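Local coordinates for protein rhamnogalacturonan endolyase YesW (Bacillus subtilis, PDB 2ZUX) that cleaves the rhamnogalacturonan backbone of plant cell-wall pectin by endo-type elimination, needing calcium or manganese for activity, at residues 360-368 / 380-391. Residues are numbered along the deposited sequence; the frame is centred on the assembly and turned at random.
Sequences LGHGDALHT and VFQVHEDKNAKY. With CA (calcium ion), chain C.
Leu-360 and His-384 form the apolar centre of this contact: CB of Leu-360 lies over one face of the imidazole, offset toward the rim, 3.7 Å from the ring centroid in a CH-pi contact. With CG of Leu-360 turned anti to its carbonyl carbon (chi1 -65°), CD1 meets the edge of the Tyr-391 ring while CD2 reaches CB of Lys-390. Further along, CD1 of Leu-366 packs against CG1 of Val-380 at 3.5 Å, and CB of Ala-365 touches CG2 of Val-383. Strands 366-369 and 379-383 make an antiparallel hairpin, the first two strands of a four-stranded propeller blade; His-367 and Phe-381 are its hydrogen-bonded pair, joined by two backbone N-H...O hydrogen bonds, one in each direction. Beyond it, Gly-363, which carries no side chain, brings its CA to 3.3 Å from Val-383 O in a CA-H...O contact. The backbone N of Glu-385 then donates to His-362 O at 3.0 Å, and a water links that same carbonyl and Leu-360 O to Asp-386 N. At the polar edge the two segments share a calcium ion, bound by His-362 NE2 at 2.2 Å, one oxygen each from Asp-364 and Glu-385, two waters and His-326. The imidazole of His-362 stands almost perpendicular to the Glu-385 carboxylate (84°), and its ND1 is hydrogen-bonded to Gly-324 O, which fixes the ring's rotation with NE2 facing the metal.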
ATOM      1  N   LEU A 360      -1.031 -22.117 -11.229  1.00 11.47           N
ATOM      2  CA  LEU A 360      -2.298 -22.146 -10.491  1.00 11.51           C
ATOM      3  C   LEU A 360      -3.257 -21.042 -10.913  1.00 11.14           C
ATOM      4  O   LEU A 360      -4.429 -21.042 -10.521  1.00 11.78           O
ATOM      5  CB  LEU A 360      -2.047 -22.143  -8.980  1.00 11.90           C
ATOM      6  CG  LEU A 360      -1.339 -23.402  -8.471  1.00 11.99           C
ATOM      7  CD1 LEU A 360      -0.843 -23.184  -7.055  1.00 13.41           C
ATOM      8  CD2 LEU A 360      -2.231 -24.648  -8.568  1.00 14.97           C
ATOM      9  N   GLY A 361      -2.759 -20.098 -11.708  1.00 10.70           N
ATOM     10  CA  GLY A 361      -3.617 -19.097 -12.315  1.00 11.10           C
ATOM     11  C   GLY A 361      -4.019 -17.958 -11.397  1.00 10.64           C
ATOM     12  O   GLY A 361      -3.539 -17.827 -10.259  1.00 11.21           O
ATOM     13  N   HIS A 362      -4.936 -17.150 -11.916  1.00 10.96           N
ATOM     14  CA  HIS A 362      -5.374 -15.899 -11.313  1.00 10.32           C
ATOM     15  C   HIS A 362      -6.022 -16.067  -9.946  1.00 10.66           C
ATOM     16  O   HIS A 362      -6.780 -17.010  -9.718  1.00 10.72           O
ATOM     17  CB  HIS A 362      -6.379 -15.239 -12.269  1.00 10.43           C
ATOM     18  CG  HIS A 362      -7.167 -14.132 -11.643  1.00 10.19           C
ATOM     19  ND1 HIS A 362      -6.643 -12.874 -11.443  1.00 11.17           N
ATOM     20  CD2 HIS A 362      -8.434 -14.095 -11.163  1.00 10.41           C
ATOM     21  CE1 HIS A 362      -7.545 -12.116 -10.848  1.00 10.96           C
ATOM     22  NE2 HIS A 362      -8.644 -12.828 -10.675  1.00 10.46           N
ATOM     23  N   GLY A 363      -5.753 -15.117  -9.053  1.00 10.11           N
ATOM     24  CA  GLY A 363      -6.479 -15.020  -7.798  1.00 10.49           C
ATOM     25  C   GLY A 363      -6.662 -13.594  -7.314  1.00  9.54           C
ATOM     26  O   GLY A 363      -6.225 -12.638  -7.963  1.00  9.36           O
ATOM     27  N   ASP A 364      -7.292 -13.460  -6.154  1.00  9.37           N
ATOM     28  CA  ASP A 364      -7.767 -12.160  -5.684  1.00  9.60           C
ATOM     29  C   ASP A 364      -7.044 -11.607  -4.469  1.00  9.33           C
ATOM     30  O   ASP A 364      -7.234 -10.440  -4.130  1.00  9.32           O
ATOM     31  CB  ASP A 364      -9.267 -12.205  -5.382  1.00 10.21           C
ATOM     32  CG  ASP A 364     -10.116 -12.029  -6.611  1.00 11.28           C
ATOM     33  OD1 ASP A 364      -9.700 -12.495  -7.690  1.00  9.70           O
ATOM     34  OD2 ASP A 364     -11.227 -11.447  -6.489  1.00 13.84           O
ATOM     35  N   ALA A 365      -6.238 -12.432  -3.808  1.00  9.24           N
ATOM     36  CA  ALA A 365      -5.488 -11.977  -2.637  1.00  9.45           C
ATOM     37  C   ALA A 365      -4.113 -12.622  -2.646  1.00  8.97           C
ATOM     38  O   ALA A 365      -3.937 -13.716  -3.205  1.00  9.18           O
ATOM     39  CB  ALA A 365      -6.240 -12.314  -1.347  1.00 10.11           C
ATOM     40  N   LEU A 366      -3.150 -11.960  -2.002  1.00  9.15           N
ATOM     41  CA  LEU A 366      -1.740 -12.309  -2.129  1.00  9.86           C
ATOM     42  C   LEU A 366      -0.981 -11.740  -0.948  1.00  9.97           C
ATOM     43  O   LEU A 366      -1.180 -10.575  -0.588  1.00 10.32           O
ATOM     44  CB  LEU A 366      -1.198 -11.677  -3.405  1.00 10.17           C
ATOM     45  CG  LEU A 366       0.220 -12.000  -3.870  1.00  9.60           C
ATOM     46  CD1 LEU A 366       0.344 -13.474  -4.241  1.00 11.95           C
ATOM     47  CD2 LEU A 366       0.561 -11.131  -5.053  1.00 10.44           C
ATOM     48  N   HIS A 367      -0.107 -12.552  -0.355  1.00  9.17           N
ATOM     49  CA  HIS A 367       0.702 -12.148   0.795  1.00  9.40           C
ATOM     50  C   HIS A 367       2.133 -12.636   0.640  1.00  9.40           C
ATOM     51  O   HIS A 367       2.371 -13.840   0.593  1.00  9.70           O
ATOM     52  CB  HIS A 367       0.080 -12.715   2.065  1.00  9.80           C
ATOM     53  CG  HIS A 367      -1.245 -12.111   2.358  1.00  9.43           C
ATOM     54  ND1 HIS A 367      -2.440 -12.623   1.895  1.00 10.96           N
ATOM     55  CD2 HIS A 367      -1.544 -10.957   2.990  1.00  8.70           C
ATOM     56  CE1 HIS A 367      -3.420 -11.817   2.265  1.00  8.02           C
ATOM     57  NE2 HIS A 367      -2.900 -10.798   2.924  1.00 12.90           N
ATOM     58  N   THR A 368       3.071 -11.695   0.552  1.00  9.28           N
ATOM     59  CA  THR A 368       4.494 -12.003   0.428  1.00  9.73           C
ATOM     60  C   THR A 368       5.228 -11.421   1.628  1.00  9.98           C
ATOM     61  O   THR A 368       5.231 -10.205   1.830  1.00  9.99           O
ATOM     62  CB  THR A 368       5.079 -11.398  -0.854  1.00 10.09           C
ATOM     63  OG1 THR A 368       4.387 -11.930  -1.993  1.00 10.23           O
ATOM     64  CG2 THR A 368       6.559 -11.722  -0.975  1.00 10.60           C
ATOM     65  N   VAL A 380       5.113 -16.992  -0.075  1.00  9.99           N
ATOM     66  CA  VAL A 380       3.951 -16.343  -0.680  1.00  9.75           C
ATOM     67  C   VAL A 380       2.720 -17.194  -0.422  1.00  9.62           C
ATOM     68  O   VAL A 380       2.693 -18.377  -0.778  1.00  9.74           O
ATOM     69  CB  VAL A 380       4.115 -16.148  -2.201  1.00  9.75           C
ATOM     70  CG1 VAL A 380       2.866 -15.497  -2.792  1.00 10.33           C
ATOM     71  CG2 VAL A 380       5.349 -15.324  -2.520  1.00 11.11           C
ATOM     72  N   PHE A 381       1.725 -16.592   0.226  1.00  9.82           N
ATOM     73  CA  PHE A 381       0.427 -17.217   0.382  1.00 10.05           C
ATOM     74  C   PHE A 381      -0.533 -16.565  -0.590  1.00  9.59           C
ATOM     75  O   PHE A 381      -0.619 -15.337  -0.664  1.00 10.11           O
ATOM     76  CB  PHE A 381      -0.089 -17.067   1.815  1.00  9.94           C
ATOM     77  CG  PHE A 381      -1.445 -17.686   2.026  1.00  9.87           C
ATOM     78  CD1 PHE A 381      -1.622 -19.065   1.890  1.00 10.35           C
ATOM     79  CD2 PHE A 381      -2.539 -16.906   2.379  1.00  9.67           C
ATOM     80  CE1 PHE A 381      -2.874 -19.649   2.065  1.00 10.89           C
ATOM     81  CE2 PHE A 381      -3.796 -17.484   2.566  1.00 10.16           C
ATOM     82  CZ  PHE A 381      -3.959 -18.863   2.412  1.00 10.41           C
ATOM     83  N   GLN A 382      -1.261 -17.397  -1.327  1.00  9.07           N
ATOM     84  CA  GLN A 382      -2.107 -16.924  -2.412  1.00  9.18           C
ATOM     85  C   GLN A 382      -3.364 -17.761  -2.474  1.00  9.47           C
ATOM     86  O   GLN A 382      -3.341 -18.943  -2.139  1.00  9.59           O
ATOM     87  CB  GLN A 382      -1.363 -17.060  -3.739  1.00  9.01           C
ATOM     88  CG  GLN A 382      -2.055 -16.424  -4.936  1.00  9.24           C
ATOM     89  CD  GLN A 382      -1.335 -16.712  -6.245  1.00  9.45           C
ATOM     90  OE1 GLN A 382      -0.296 -17.378  -6.261  1.00  9.68           O
ATOM     91  NE2 GLN A 382      -1.882 -16.210  -7.349  1.00  9.95           N
ATOM     92  N   VAL A 383      -4.460 -17.129  -2.884  1.00  9.07           N
ATOM     93  CA  VAL A 383      -5.698 -17.842  -3.183  1.00  9.49           C
ATOM     94  C   VAL A 383      -5.982 -17.784  -4.677  1.00  9.26           C
ATOM     95  O   VAL A 383      -5.408 -16.960  -5.406  1.00  9.68           O
ATOM     96  CB  VAL A 383      -6.897 -17.322  -2.346  1.00  9.77           C
ATOM     97  CG1 VAL A 383      -6.653 -17.591  -0.862  1.00 11.12           C
ATOM     98  CG2 VAL A 383      -7.155 -15.834  -2.618  1.00  9.75           C
ATOM     99  N   HIS A 384      -6.864 -18.675  -5.125  1.00  9.93           N
ATOM    100  CA  HIS A 384      -7.043 -18.926  -6.551  1.00  9.99           C
ATOM    101  C   HIS A 384      -8.513 -18.972  -6.923  1.00 10.44           C
ATOM    102  O   HIS A 384      -9.339 -19.485  -6.163  1.00 10.62           O
ATOM    103  CB  HIS A 384      -6.314 -20.219  -6.924  1.00 10.51           C
ATOM    104  CG  HIS A 384      -4.838 -20.118  -6.730  1.00  9.61           C
ATOM    105  ND1 HIS A 384      -4.171 -20.641  -5.641  1.00 11.47           N
ATOM    106  CD2 HIS A 384      -3.909 -19.457  -7.457  1.00  8.35           C
ATOM    107  CE1 HIS A 384      -2.887 -20.327  -5.723  1.00  7.88           C
ATOM    108  NE2 HIS A 384      -2.703 -19.619  -6.822  1.00 11.80           N
ATOM    109  N   GLU A 385      -8.822 -18.414  -8.091  1.00 10.89           N
ATOM    110  CA  GLU A 385     -10.192 -18.194  -8.542  1.00 11.45           C
ATOM    111  C   GLU A 385     -10.747 -19.359  -9.355  1.00 12.38           C
ATOM    112  O   GLU A 385     -11.957 -19.574  -9.372  1.00 12.80           O
ATOM    113  CB  GLU A 385     -10.210 -16.933  -9.396  1.00 11.37           C
ATOM    114  CG  GLU A 385     -11.576 -16.488  -9.922  1.00 11.32           C
ATOM    115  CD  GLU A 385     -11.532 -15.046 -10.345  1.00 11.58           C
ATOM    116  OE1 GLU A 385     -11.156 -14.216  -9.493  1.00 11.73           O
ATOM    117  OE2 GLU A 385     -11.833 -14.731 -11.515  1.00 11.99           O
ATOM    118  N   ASP A 386      -9.871 -20.074 -10.057  1.00 13.14           N
ATOM    119  CA  ASP A 386     -10.282 -21.191 -10.909  1.00 15.06           C
ATOM    120  C   ASP A 386     -10.757 -22.346 -10.029  1.00 15.57           C
ATOM    121  O   ASP A 386      -9.979 -22.901  -9.254  1.00 15.25           O
ATOM    122  CB  ASP A 386      -9.095 -21.616 -11.793  1.00 15.64           C
ATOM    123  CG  ASP A 386      -9.441 -22.698 -12.810  1.00 18.57           C
ATOM    124  OD1 ASP A 386     -10.579 -23.214 -12.822  1.00 18.86           O
ATOM    125  OD2 ASP A 386      -8.532 -23.029 -13.605  1.00 23.01           O
ATOM    126  N   LYS A 387     -12.037 -22.705 -10.156  1.00 17.01           N
ATOM    127  CA  LYS A 387     -12.618 -23.810  -9.381  1.00 18.79           C
ATOM    128  C   LYS A 387     -11.964 -25.164  -9.678  1.00 18.93           C
ATOM    129  O   LYS A 387     -12.077 -26.097  -8.882  1.00 19.06           O
ATOM    130  CB  LYS A 387     -14.137 -23.893  -9.604  1.00 18.85           C
ATOM    131  CG  LYS A 387     -14.558 -24.265 -11.024  1.00 20.74           C
ATOM    132  CD  LYS A 387     -16.068 -24.296 -11.184  1.00 21.36           C
ATOM    133  CE  LYS A 387     -16.650 -25.641 -10.775  1.00 25.22           C
ATOM    134  NZ  LYS A 387     -18.068 -25.777 -11.212  1.00 27.36           N
ATOM    135  N   ASN A 388     -11.276 -25.257 -10.813  1.00 19.15           N
ATOM    136  CA  ASN A 388     -10.583 -26.482 -11.207  1.00 20.06           C
ATOM    137  C   ASN A 388      -9.085 -26.467 -10.919  1.00 19.55           C
ATOM    138  O   ASN A 388      -8.365 -27.401 -11.274  1.00 20.63           O
ATOM    139  CB  ASN A 388     -10.854 -26.799 -12.680  1.00 20.93           C
ATOM    140  CG  ASN A 388     -12.309 -27.169 -12.939  1.00 22.59           C
ATOM    141  OD1 ASN A 388     -12.922 -26.679 -13.885  1.00 26.46           O
ATOM    142  ND2 ASN A 388     -12.870 -28.020 -12.088  1.00 24.80           N
ATOM    143  N   ALA A 389      -8.616 -25.406 -10.266  1.00 18.49           N
ATOM    144  CA  ALA A 389      -7.221 -25.338  -9.857  1.00 17.44           C
ATOM    145  C   ALA A 389      -6.890 -26.464  -8.881  1.00 16.97           C
ATOM    146  O   ALA A 389      -7.712 -26.838  -8.046  1.00 16.35           O
ATOM    147  CB  ALA A 389      -6.917 -23.983  -9.229  1.00 17.27           C
ATOM    148  N   LYS A 390      -5.680 -26.998  -9.011  1.00 16.71           N
ATOM    149  CA  LYS A 390      -5.142 -28.018  -8.117  1.00 17.04           C
ATOM    150  C   LYS A 390      -5.245 -27.595  -6.647  1.00 15.54           C
ATOM    151  O   LYS A 390      -5.530 -28.407  -5.762  1.00 14.73           O
ATOM    152  CB  LYS A 390      -3.687 -28.301  -8.526  1.00 17.54           C
ATOM    153  CG  LYS A 390      -2.849 -29.132  -7.585  1.00 19.56           C
ATOM    154  CD  LYS A 390      -1.534 -29.518  -8.270  1.00 19.63           C
ATOM    155  CE  LYS A 390      -0.561 -30.226  -7.339  1.00 24.82           C
ATOM    156  NZ  LYS A 390      -1.162 -31.338  -6.564  1.00 26.43           N
ATOM    157  N   TYR A 391      -5.007 -26.307  -6.402  1.00 14.47           N
ATOM    158  CA  TYR A 391      -5.159 -25.722  -5.074  1.00 13.63           C
ATOM    159  C   TYR A 391      -5.993 -24.451  -5.136  1.00 12.96           C
ATOM    160  O   TYR A 391      -5.836 -23.654  -6.063  1.00 13.04           O
ATOM    161  CB  TYR A 391      -3.792 -25.371  -4.471  1.00 14.15           C
ATOM    162  CG  TYR A 391      -2.798 -26.511  -4.395  1.00 14.75           C
ATOM    163  CD1 TYR A 391      -3.099 -27.691  -3.704  1.00 15.69           C
ATOM    164  CD2 TYR A 391      -1.543 -26.402  -4.990  1.00 15.36           C
ATOM    165  CE1 TYR A 391      -2.178 -28.730  -3.629  1.00 16.35           C
ATOM    166  CE2 TYR A 391      -0.622 -27.433  -4.919  1.00 15.80           C
ATOM    167  CZ  TYR A 391      -0.940 -28.587  -4.232  1.00 16.40           C
ATOM    168  OH  TYR A 391      -0.021 -29.611  -4.169  1.00 17.95           O
TER
HETATM  169 CA    CA C 629     -10.474 -12.237  -9.668  1.00  5.84          CA
HETATM  170  O   HOH W   1      -6.923 -19.665 -10.560  1.00 12.06           O
HETATM  171  O   HOH W   2      -5.968 -22.672 -12.746  1.00 30.22           O
HETATM  172  O   HOH W   3     -12.322 -11.615  -8.826  1.00 13.06           O
HETATM  173  O   HOH W   4     -11.515 -12.148 -11.571  1.00 11.13           O